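Local structure of dally-like, isoform A (Drosophila melanogaster, 6XTZ) at residues A[206-209]-A[210-214]; A[263-266]-A[267-271]; A[458-461]-A[462-465]. The protein binds Wnt proteins as a cell-surface glypican, and its core, the part in this chain, holds a palmitoleoyl group of the kind Wnts carry. The protein carries 5 engineered substitutions. One frame throughout, in Å; residues are numbered along the deposited sequence.

Contact 1: residues A[206-209]-A[210-214]; sequences ALTT and ASEVA
T208 and E212 lie one turn apart on the long helix 185-216, a member of the all-helical glypican core. Their side chains cross obliquely. The E212 CG is anti to its own carbonyl carbon (chi1 -63°), which runs the chain back along the helix past T208. E212 CG passes 3.2 Å from T208 O. E212 OE2 then meets the methyl T208 CG2 at 3.5 Å. The hydroxyl T208 OG1 bonds to K88 and to G204 O instead. The other carboxylate oxygen, E212 OE1, comes 3.9 Å from T209 CA.

T209 turns its hydroxyl back toward the preceding turn, between the backbone N and the carbonyl carbon (chi1 51°). There T209 OG1 donates to A206 O at 2.8 Å, from above the carbonyl plane. A210 N reaches A206 O from the same face at 3.0 Å, so two donors grip this oxygen; Q205 O competes for the hydroxyl's one proton. A valine at T209 would take away the hydroxyl, and A206 O would probably be left without its second donor. A bound glycerol, probably from crystallisation, sits near T209. One buried side, with A206, A210 and V213, packs on helices 263-283 and 513-538; L207 packs on helices 51-110 and 441-455. The V213 methyl groups sit close to the carbonyl that V213 N bonds, with V213 CG2 3.2 Å from T209 O.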
ATOM      1  N   ALA A 206      -2.067  -4.917  -4.246  1.00 41.01           N
ATOM      2  CA  ALA A 206      -1.936  -4.342  -2.912  1.00 42.95           C
ATOM      3  C   ALA A 206      -1.619  -2.854  -2.984  1.00 42.13           C
ATOM      4  O   ALA A 206      -2.096  -2.072  -2.154  1.00 38.09           O
ATOM      5  CB  ALA A 206      -0.862  -5.086  -2.118  1.00 27.24           C
ATOM      6  N   LEU A 207      -0.814  -2.444  -3.967  1.00 37.70           N
ATOM      7  CA  LEU A 207      -0.518  -1.025  -4.124  1.00 34.86           C
ATOM      8  C   LEU A 207      -1.769  -0.244  -4.510  1.00 36.66           C
ATOM      9  O   LEU A 207      -1.958   0.895  -4.067  1.00 37.31           O
ATOM     10  CB  LEU A 207       0.586  -0.828  -5.163  1.00 31.05           C
ATOM     11  CG  LEU A 207       0.987   0.623  -5.445  1.00 36.76           C
ATOM     12  CD1 LEU A 207       1.496   1.303  -4.180  1.00 33.76           C
ATOM     13  CD2 LEU A 207       2.026   0.693  -6.551  1.00 32.26           C
ATOM     14  N   THR A 208      -2.637  -0.844  -5.328  1.00 39.18           N
ATOM     15  CA  THR A 208      -3.885  -0.186  -5.701  1.00 37.86           C
ATOM     16  C   THR A 208      -4.807  -0.034  -4.499  1.00 36.94           C
ATOM     17  O   THR A 208      -5.376   1.040  -4.269  1.00 43.12           O
ATOM     18  CB  THR A 208      -4.586  -0.970  -6.815  1.00 41.09           C
ATOM     19  OG1 THR A 208      -3.806  -0.905  -8.016  1.00 42.61           O
ATOM     20  CG2 THR A 208      -5.971  -0.395  -7.085  1.00 44.97           C
ATOM     21  N   THR A 209      -4.970  -1.106  -3.719  1.00 37.68           N
ATOM     22  CA  THR A 209      -5.841  -1.043  -2.551  1.00 43.37           C
ATOM     23  C   THR A 209      -5.328  -0.034  -1.532  1.00 42.35           C
ATOM     24  O   THR A 209      -6.119   0.680  -0.904  1.00 37.40           O
ATOM     25  CB  THR A 209      -5.971  -2.428  -1.917  1.00 51.19           C
ATOM     26  OG1 THR A 209      -4.667  -2.980  -1.705  1.00 67.89           O
ATOM     27  CG2 THR A 209      -6.767  -3.355  -2.823  1.00 43.97           C
ATOM     28  N   ALA A 210      -4.006   0.046  -1.359  1.00 37.07           N
ATOM     29  CA  ALA A 210      -3.443   1.041  -0.451  1.00 34.54           C
ATOM     30  C   ALA A 210      -3.765   2.454  -0.915  1.00 35.39           C
ATOM     31  O   ALA A 210      -3.989   3.349  -0.092  1.00 45.45           O
ATOM     32  CB  ALA A 210      -1.934   0.852  -0.331  1.00 34.11           C
ATOM     33  N   SER A 211      -3.785   2.679  -2.230  1.00 37.12           N
ATOM     34  CA  SER A 211      -4.168   3.990  -2.743  1.00 32.63           C
ATOM     35  C   SER A 211      -5.653   4.249  -2.533  1.00 36.83           C
ATOM     36  O   SER A 211      -6.061   5.390  -2.282  1.00 44.09           O
ATOM     37  CB  SER A 211      -3.811   4.101  -4.225  1.00 35.22           C
ATOM     38  OG  SER A 211      -4.303   5.311  -4.776  1.00 42.92           O
ATOM     39  N   GLU A 212      -6.478   3.204  -2.625  1.00 40.54           N
ATOM     40  CA  GLU A 212      -7.916   3.374  -2.448  1.00 38.41           C
ATOM     41  C   GLU A 212      -8.264   3.632  -0.987  1.00 41.16           C
ATOM     42  O   GLU A 212      -9.055   4.533  -0.680  1.00 47.50           O
ATOM     43  CB  GLU A 212      -8.658   2.143  -2.970  1.00 40.52           C
ATOM     44  CG  GLU A 212      -8.494   1.901  -4.462  1.00 51.20           C
ATOM     45  CD  GLU A 212      -9.081   0.574  -4.906  1.00 56.11           C
ATOM     46  OE1 GLU A 212      -9.344  -0.284  -4.037  1.00 58.03           O
ATOM     47  OE2 GLU A 212      -9.281   0.390  -6.126  1.00 62.37           O
ATOM     48  N   VAL A 213      -7.689   2.850  -0.069  1.00 36.01           N
ATOM     49  CA  VAL A 213      -8.010   3.034   1.342  1.00 38.57           C
ATOM     50  C   VAL A 213      -7.453   4.355   1.855  1.00 41.46           C
ATOM     51  O   VAL A 213      -8.055   4.989   2.728  1.00 47.86           O
ATOM     52  CB  VAL A 213      -7.511   1.842   2.184  1.00 40.93           C
ATOM     53  CG1 VAL A 213      -8.158   0.549   1.713  1.00 41.91           C
ATOM     54  CG2 VAL A 213      -5.993   1.737   2.149  1.00 39.58           C
ATOM     55  N   ALA A 214      -6.311   4.799   1.323  1.00 41.00           N
ATOM     56  CA  ALA A 214      -5.777   6.098   1.716  1.00 41.84           C
ATOM     57  C   ALA A 214      -6.708   7.222   1.286  1.00 44.88           C
ATOM     58  O   ALA A 214      -6.916   8.187   2.031  1.00 45.42           O
ATOM     59  CB  ALA A 214      -4.383   6.299   1.123  1.00 36.80           C
TER

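Contact 2: residues A[263-266]-A[267-271]; sequences HEFD and SEWEN
S267 bends its hydroxyl back onto the preceding turn of helix 263-283, near the start of this helix of the glypican core. S267 OG donates to E264 O at 2.8 Å. The hydroxyl is set between the S267 backbone N and carbonyl carbon (chi1 64°), a turn that brings it within bonding distance. E268 N also donates to E264 O, at 3.0 Å, and the bond is nearly straight at 172°. Two donors therefore hold one carbonyl oxygen. E268 is bent at its second torsion, and its OE1 takes N271 ND2 at 3.1 Å. The amide meets it from above the carboxylate plane, while OE1 lies close to the amide plane of N271.

D266 and E270 lie at a slant to each other on another side. Their carboxylates are almost perpendicular, and D266 OD1 comes within 4.2 Å of E270 OE2. Two like charges so near would be expected to repel, but E270 also forms a salt bridge with K458, which probably offsets this. A water is modelled between the two oxygens, but its distances are too short to be relied on.

The packing lies with F265 and W269. One turn apart, they lie side by side and point the same way. The rings meet obliquely. W460 meets each of them edge-to-face, and helices 51-110, 185-216 and 513-538 cover the pair further. The indole nitrogen is satisfied inside this apolar setting: W269 NE1 bonds to Y456 O. The closest ring atoms of the pair are F265 CE2 and W269 CE3, 3.9 Å apart.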
ATOM      1  N   HIS A 263      -4.580   5.839  14.219  1.00 41.90           N
ATOM      2  CA  HIS A 263      -3.542   5.167  14.999  1.00 40.06           C
ATOM      3  C   HIS A 263      -3.302   3.747  14.500  1.00 43.20           C
ATOM      4  O   HIS A 263      -2.180   3.392  14.121  1.00 50.03           O
ATOM      5  CB  HIS A 263      -3.913   5.159  16.482  1.00 40.83           C
ATOM      6  CG  HIS A 263      -2.821   4.647  17.369  1.00 51.10           C
ATOM      7  ND1 HIS A 263      -1.745   5.422  17.746  1.00 55.55           N
ATOM      8  CD2 HIS A 263      -2.631   3.434  17.941  1.00 54.46           C
ATOM      9  CE1 HIS A 263      -0.944   4.712  18.520  1.00 55.78           C
ATOM     10  NE2 HIS A 263      -1.457   3.502  18.653  1.00 55.26           N
ATOM     11  N   GLU A 264      -4.349   2.913  14.529  0.58 44.52           N
ATOM     12  CA  GLU A 264      -4.244   1.555  14.005  0.58 44.35           C
ATOM     13  C   GLU A 264      -3.857   1.566  12.535  0.58 42.40           C
ATOM     14  O   GLU A 264      -3.019   0.768  12.097  0.58 42.14           O
ATOM     15  CB  GLU A 264      -5.570   0.816  14.190  0.58 45.04           C
ATOM     16  CG  GLU A 264      -5.866   0.352  15.604  0.58 48.16           C
ATOM     17  CD  GLU A 264      -7.298  -0.127  15.761  0.58 51.63           C
ATOM     18  OE1 GLU A 264      -8.203   0.729  15.854  0.58 50.12           O
ATOM     19  OE2 GLU A 264      -7.519  -1.357  15.775  0.58 54.42           O
ATOM     20  N   PHE A 265      -4.460   2.468  11.758  1.00 38.58           N
ATOM     21  CA  PHE A 265      -4.184   2.530  10.328  1.00 35.58           C
ATOM     22  C   PHE A 265      -2.725   2.867  10.061  1.00 42.33           C
ATOM     23  O   PHE A 265      -2.144   2.383   9.083  1.00 44.04           O
ATOM     24  CB  PHE A 265      -5.102   3.557   9.667  1.00 31.94           C
ATOM     25  CG  PHE A 265      -5.140   3.466   8.169  1.00 39.23           C
ATOM     26  CD1 PHE A 265      -5.962   2.546   7.540  1.00 42.02           C
ATOM     27  CD2 PHE A 265      -4.363   4.307   7.390  1.00 35.13           C
ATOM     28  CE1 PHE A 265      -6.004   2.461   6.161  1.00 38.79           C
ATOM     29  CE2 PHE A 265      -4.401   4.228   6.012  1.00 36.98           C
ATOM     30  CZ  PHE A 265      -5.223   3.303   5.397  1.00 39.61           C
ATOM     31  N   ASP A 266      -2.117   3.685  10.925  1.00 36.67           N
ATOM     32  CA  ASP A 266      -0.705   4.013  10.770  1.00 40.52           C
ATOM     33  C   ASP A 266       0.178   2.787  10.981  1.00 41.80           C
ATOM     34  O   ASP A 266       1.115   2.553  10.211  1.00 38.43           O
ATOM     35  CB  ASP A 266      -0.322   5.126  11.742  1.00 40.28           C
ATOM     36  CG  ASP A 266       1.174   5.291  11.882  1.00 42.10           C
ATOM     37  OD1 ASP A 266       1.855   5.460  10.849  1.00 41.76           O
ATOM     38  OD2 ASP A 266       1.666   5.263  13.029  1.00 47.22           O
ATOM     39  N   SER A 267      -0.106   1.992  12.016  1.00 38.94           N
ATOM     40  CA  SER A 267       0.739   0.836  12.301  1.00 41.75           C
ATOM     41  C   SER A 267       0.619  -0.219  11.209  1.00 42.71           C
ATOM     42  O   SER A 267       1.626  -0.806  10.793  1.00 46.09           O
ATOM     43  CB  SER A 267       0.386   0.248  13.668  1.00 49.20           C
ATOM     44  OG  SER A 267      -0.941  -0.246  13.691  1.00 57.10           O
ATOM     45  N   GLU A 268      -0.599  -0.469  10.724  1.00 38.28           N
ATOM     46  CA  GLU A 268      -0.768  -1.431   9.639  1.00 40.09           C
ATOM     47  C   GLU A 268      -0.190  -0.910   8.329  1.00 45.47           C
ATOM     48  O   GLU A 268       0.246  -1.706   7.489  1.00 45.84           O
ATOM     49  CB  GLU A 268      -2.245  -1.784   9.470  1.00 35.68           C
ATOM     50  CG  GLU A 268      -2.856  -2.485  10.673  1.00 38.69           C
ATOM     51  CD  GLU A 268      -2.260  -3.861  10.924  1.00 40.38           C
ATOM     52  OE1 GLU A 268      -1.599  -4.411  10.018  1.00 46.24           O
ATOM     53  OE2 GLU A 268      -2.455  -4.394  12.034  1.00 45.85           O
ATOM     54  N   TRP A 269      -0.179   0.412   8.135  1.00 43.26           N
ATOM     55  CA  TRP A 269       0.467   0.981   6.957  1.00 41.13           C
ATOM     56  C   TRP A 269       1.955   0.654   6.944  1.00 45.37           C
ATOM     57  O   TRP A 269       2.533   0.390   5.883  1.00 41.25           O
ATOM     58  CB  TRP A 269       0.245   2.493   6.919  1.00 37.20           C
ATOM     59  CG  TRP A 269       0.736   3.163   5.668  1.00 34.20           C
ATOM     60  CD1 TRP A 269       1.958   3.735   5.470  1.00 34.70           C
ATOM     61  CD2 TRP A 269       0.007   3.343   4.446  1.00 33.06           C
ATOM     62  NE1 TRP A 269       2.037   4.257   4.199  1.00 34.18           N
ATOM     63  CE2 TRP A 269       0.853   4.027   3.551  1.00 32.00           C
ATOM     64  CE3 TRP A 269      -1.280   2.990   4.024  1.00 30.34           C
ATOM     65  CZ2 TRP A 269       0.455   4.364   2.258  1.00 33.36           C
ATOM     66  CZ3 TRP A 269      -1.672   3.326   2.741  1.00 34.13           C
ATOM     67  CH2 TRP A 269      -0.808   4.007   1.873  1.00 36.80           C
ATOM     68  N   GLU A 270       2.590   0.662   8.119  1.00 43.38           N
ATOM     69  CA  GLU A 270       3.983   0.241   8.209  1.00 41.39           C
ATOM     70  C   GLU A 270       4.134  -1.236   7.873  1.00 43.20           C
ATOM     71  O   GLU A 270       5.091  -1.629   7.197  1.00 44.48           O
ATOM     72  CB  GLU A 270       4.536   0.539   9.603  1.00 38.43           C
ATOM     73  CG  GLU A 270       4.646   2.021   9.924  1.00 45.74           C
ATOM     74  CD  GLU A 270       5.353   2.281  11.239  1.00 58.37           C
ATOM     75  OE1 GLU A 270       5.802   1.307  11.876  1.00 65.79           O
ATOM     76  OE2 GLU A 270       5.458   3.460  11.638  1.00 66.38           O
ATOM     77  N   ASN A 271       3.200  -2.072   8.339  1.00 42.21           N
ATOM     78  CA  ASN A 271       3.226  -3.484   7.965  1.00 44.87           C
ATOM     79  C   ASN A 271       3.050  -3.652   6.462  1.00 42.19           C
ATOM     80  O   ASN A 271       3.679  -4.520   5.847  1.00 48.94           O
ATOM     81  CB  ASN A 271       2.140  -4.256   8.717  1.00 42.02           C
ATOM     82  CG  ASN A 271       2.378  -4.295  10.214  1.00 45.41           C
ATOM     83  OD1 ASN A 271       3.497  -4.101  10.685  1.00 51.05           O
ATOM     84  ND2 ASN A 271       1.320  -4.557  10.971  1.00 42.08           N
TER
HETATM   85  O   HOH W   1       4.294   5.515  10.752  1.00 44.36           O

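Contact 3: residues A[458-461]-A[462-465]; sequences KFWS and NLPH
N462 N reaches back to both K458 O (3.0 Å) and F459 O, but both bonds are weak, as is that of L463 N to W460 O, and the helix kinks at P464 and H465. This is the start of the short helix 459-467 of the glypican core, where W460 packs on helix 263-283.

L463 is buried against the two rings of the turn before. Its methyl CD1 touches both obliquely: it is 4.0 Å from W460 CE3 and 4.2 Å from F459 CE2. L463 and W460 point the same way, while L463 and F459 cross. F459 sets its edge over the face of W460, with F459 CD2 3.6 Å above the W460 plane, over its centre. Helix 51-110 covers F459.

On another side, S461 O faces the P464 ring, with P464 CG at 3.4 Å. The H465 ring turns its edge to the same oxygen, and H465 CD2 lies 3.4 Å from S461 O. A water donates to F459 O and takes a weak bond from N462 ND2.

P464 has no N-H to give, and H465 N makes no bond to the turn before. Carbon atoms of the proline and histidine rings line S461 O instead. Backbone bonds are thus few and weak here, and the side chains meet across the turn mainly through apolar groups.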
ATOM      1  N   LYS A 458       6.412   5.935   6.883  1.00 38.83           N
ATOM      2  CA  LYS A 458       6.061   6.692   8.078  1.00 44.91           C
ATOM      3  C   LYS A 458       5.140   7.867   7.768  1.00 46.50           C
ATOM      4  O   LYS A 458       5.138   8.860   8.502  1.00 47.92           O
ATOM      5  CB  LYS A 458       7.326   7.187   8.777  1.00 49.26           C
ATOM      6  CG  LYS A 458       8.311   6.093   9.161  1.00 54.16           C
ATOM      7  CD  LYS A 458       7.822   5.298  10.360  1.00 61.91           C
ATOM      8  CE  LYS A 458       8.904   4.359  10.872  1.00 65.13           C
ATOM      9  NZ  LYS A 458       8.483   3.657  12.116  1.00 71.75           N
ATOM     10  N   PHE A 459       4.351   7.770   6.693  1.00 43.55           N
ATOM     11  CA  PHE A 459       3.560   8.913   6.245  1.00 39.68           C
ATOM     12  C   PHE A 459       2.556   9.351   7.303  1.00 40.56           C
ATOM     13  O   PHE A 459       2.411  10.549   7.572  1.00 33.80           O
ATOM     14  CB  PHE A 459       2.840   8.577   4.937  1.00 36.06           C
ATOM     15  CG  PHE A 459       1.821   9.605   4.530  1.00 41.50           C
ATOM     16  CD1 PHE A 459       2.203  10.743   3.839  1.00 40.26           C
ATOM     17  CD2 PHE A 459       0.480   9.438   4.845  1.00 45.12           C
ATOM     18  CE1 PHE A 459       1.267  11.694   3.470  1.00 42.40           C
ATOM     19  CE2 PHE A 459      -0.457  10.387   4.481  1.00 37.47           C
ATOM     20  CZ  PHE A 459      -0.063  11.515   3.791  1.00 36.67           C
ATOM     21  N   TRP A 460       1.855   8.397   7.916  1.00 43.84           N
ATOM     22  CA  TRP A 460       0.761   8.745   8.815  1.00 44.71           C
ATOM     23  C   TRP A 460       1.266   9.270  10.154  1.00 42.20           C
ATOM     24  O   TRP A 460       0.703  10.227  10.695  1.00 40.82           O
ATOM     25  CB  TRP A 460      -0.153   7.534   9.005  1.00 43.07           C
ATOM     26  CG  TRP A 460      -0.776   7.092   7.716  1.00 43.91           C
ATOM     27  CD1 TRP A 460      -0.363   6.070   6.912  1.00 47.56           C
ATOM     28  CD2 TRP A 460      -1.909   7.681   7.065  1.00 39.38           C
ATOM     29  NE1 TRP A 460      -1.176   5.978   5.808  1.00 45.31           N
ATOM     30  CE2 TRP A 460      -2.133   6.956   5.878  1.00 41.81           C
ATOM     31  CE3 TRP A 460      -2.761   8.745   7.376  1.00 34.99           C
ATOM     32  CZ2 TRP A 460      -3.171   7.261   5.000  1.00 41.03           C
ATOM     33  CZ3 TRP A 460      -3.791   9.048   6.503  1.00 40.56           C
ATOM     34  CH2 TRP A 460      -3.988   8.309   5.330  1.00 39.75           C
ATOM     35  N   SER A 461       2.324   8.671  10.703  1.00 44.61           N
ATOM     36  CA  SER A 461       2.876   9.171  11.957  1.00 43.08           C
ATOM     37  C   SER A 461       3.642  10.474  11.769  1.00 46.44           C
ATOM     38  O   SER A 461       3.883  11.183  12.751  1.00 54.18           O
ATOM     39  CB  SER A 461       3.784   8.121  12.601  1.00 41.65           C
ATOM     40  OG  SER A 461       4.866   7.777  11.751  1.00 41.02           O
ATOM     41  N   ASN A 462       4.020  10.803  10.537  1.00 45.19           N
ATOM     42  CA  ASN A 462       4.724  12.043  10.243  1.00 48.23           C
ATOM     43  C   ASN A 462       3.783  13.211   9.979  1.00 48.31           C
ATOM     44  O   ASN A 462       4.243  14.358   9.948  1.00 52.02           O
ATOM     45  CB  ASN A 462       5.650  11.845   9.037  1.00 52.59           C
ATOM     46  CG  ASN A 462       6.597  13.008   8.827  1.00 63.25           C
ATOM     47  OD1 ASN A 462       7.608  13.132   9.518  1.00 72.66           O
ATOM     48  ND2 ASN A 462       6.280  13.865   7.864  1.00 63.45           N
ATOM     49  N   LEU A 463       2.487  12.951   9.787  1.00 46.31           N
ATOM     50  CA  LEU A 463       1.538  14.041   9.559  1.00 46.00           C
ATOM     51  C   LEU A 463       1.551  15.079  10.674  1.00 48.99           C
ATOM     52  O   LEU A 463       1.651  16.279  10.361  1.00 48.92           O
ATOM     53  CB  LEU A 463       0.133  13.468   9.339  1.00 45.81           C
ATOM     54  CG  LEU A 463      -0.263  13.168   7.893  1.00 47.78           C
ATOM     55  CD1 LEU A 463      -1.646  12.547   7.839  1.00 51.98           C
ATOM     56  CD2 LEU A 463      -0.213  14.440   7.061  1.00 40.14           C
ATOM     57  N   PRO A 464       1.462  14.721  11.963  1.00 48.40           N
ATOM     58  CA  PRO A 464       1.545  15.766  12.999  1.00 47.50           C
ATOM     59  C   PRO A 464       2.837  16.561  12.949  1.00 47.93           C
ATOM     60  O   PRO A 464       2.817  17.781  13.147  1.00 54.09           O
ATOM     61  CB  PRO A 464       1.408  14.974  14.310  1.00 49.23           C
ATOM     62  CG  PRO A 464       1.748  13.571  13.955  1.00 55.63           C
ATOM     63  CD  PRO A 464       1.251  13.390  12.559  1.00 51.43           C
ATOM     64  N   HIS A 465       3.965  15.905  12.678  1.00 48.28           N
ATOM     65  CA  HIS A 465       5.215  16.638  12.514  1.00 50.46           C
ATOM     66  C   HIS A 465       5.198  17.494  11.256  1.00 49.13           C
ATOM     67  O   HIS A 465       5.821  18.562  11.226  1.00 50.26           O
ATOM     68  CB  HIS A 465       6.393  15.665  12.487  1.00 50.61           C
ATOM     69  CG  HIS A 465       6.497  14.821  13.716  1.00 56.26           C
ATOM     70  ND1 HIS A 465       7.269  15.178  14.802  1.00 59.17           N
ATOM     71  CD2 HIS A 465       5.913  13.643  14.042  1.00 56.69           C
ATOM     72  CE1 HIS A 465       7.162  14.253  15.739  1.00 58.39           C
ATOM     73  NE2 HIS A 465       6.345  13.310  15.302  1.00 60.09           N
TER
HETATM   74  O   HOH W   2       3.569  12.805   6.138  1.00 50.87           O

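In the fold
None of the three contacts closes a loop. Each joins successive turns of one helix, and they follow in series without nesting or crossing. Contact 1 comes first, on helix 185-216, and contact 2 opens helix 263-283. The two helices pack together where V213 meets F265 and A210 meets W269. The chain then runs through helix 296-322 and an unmodelled stretch before contact 3 at helix 459-467. Contact 3 returns to helix 263-283 through K458 and W460, and S461 packs on D266 of contact 2. W460 also touches A214 of contact 1. Segments distant in sequence thus meet in one helical bundle.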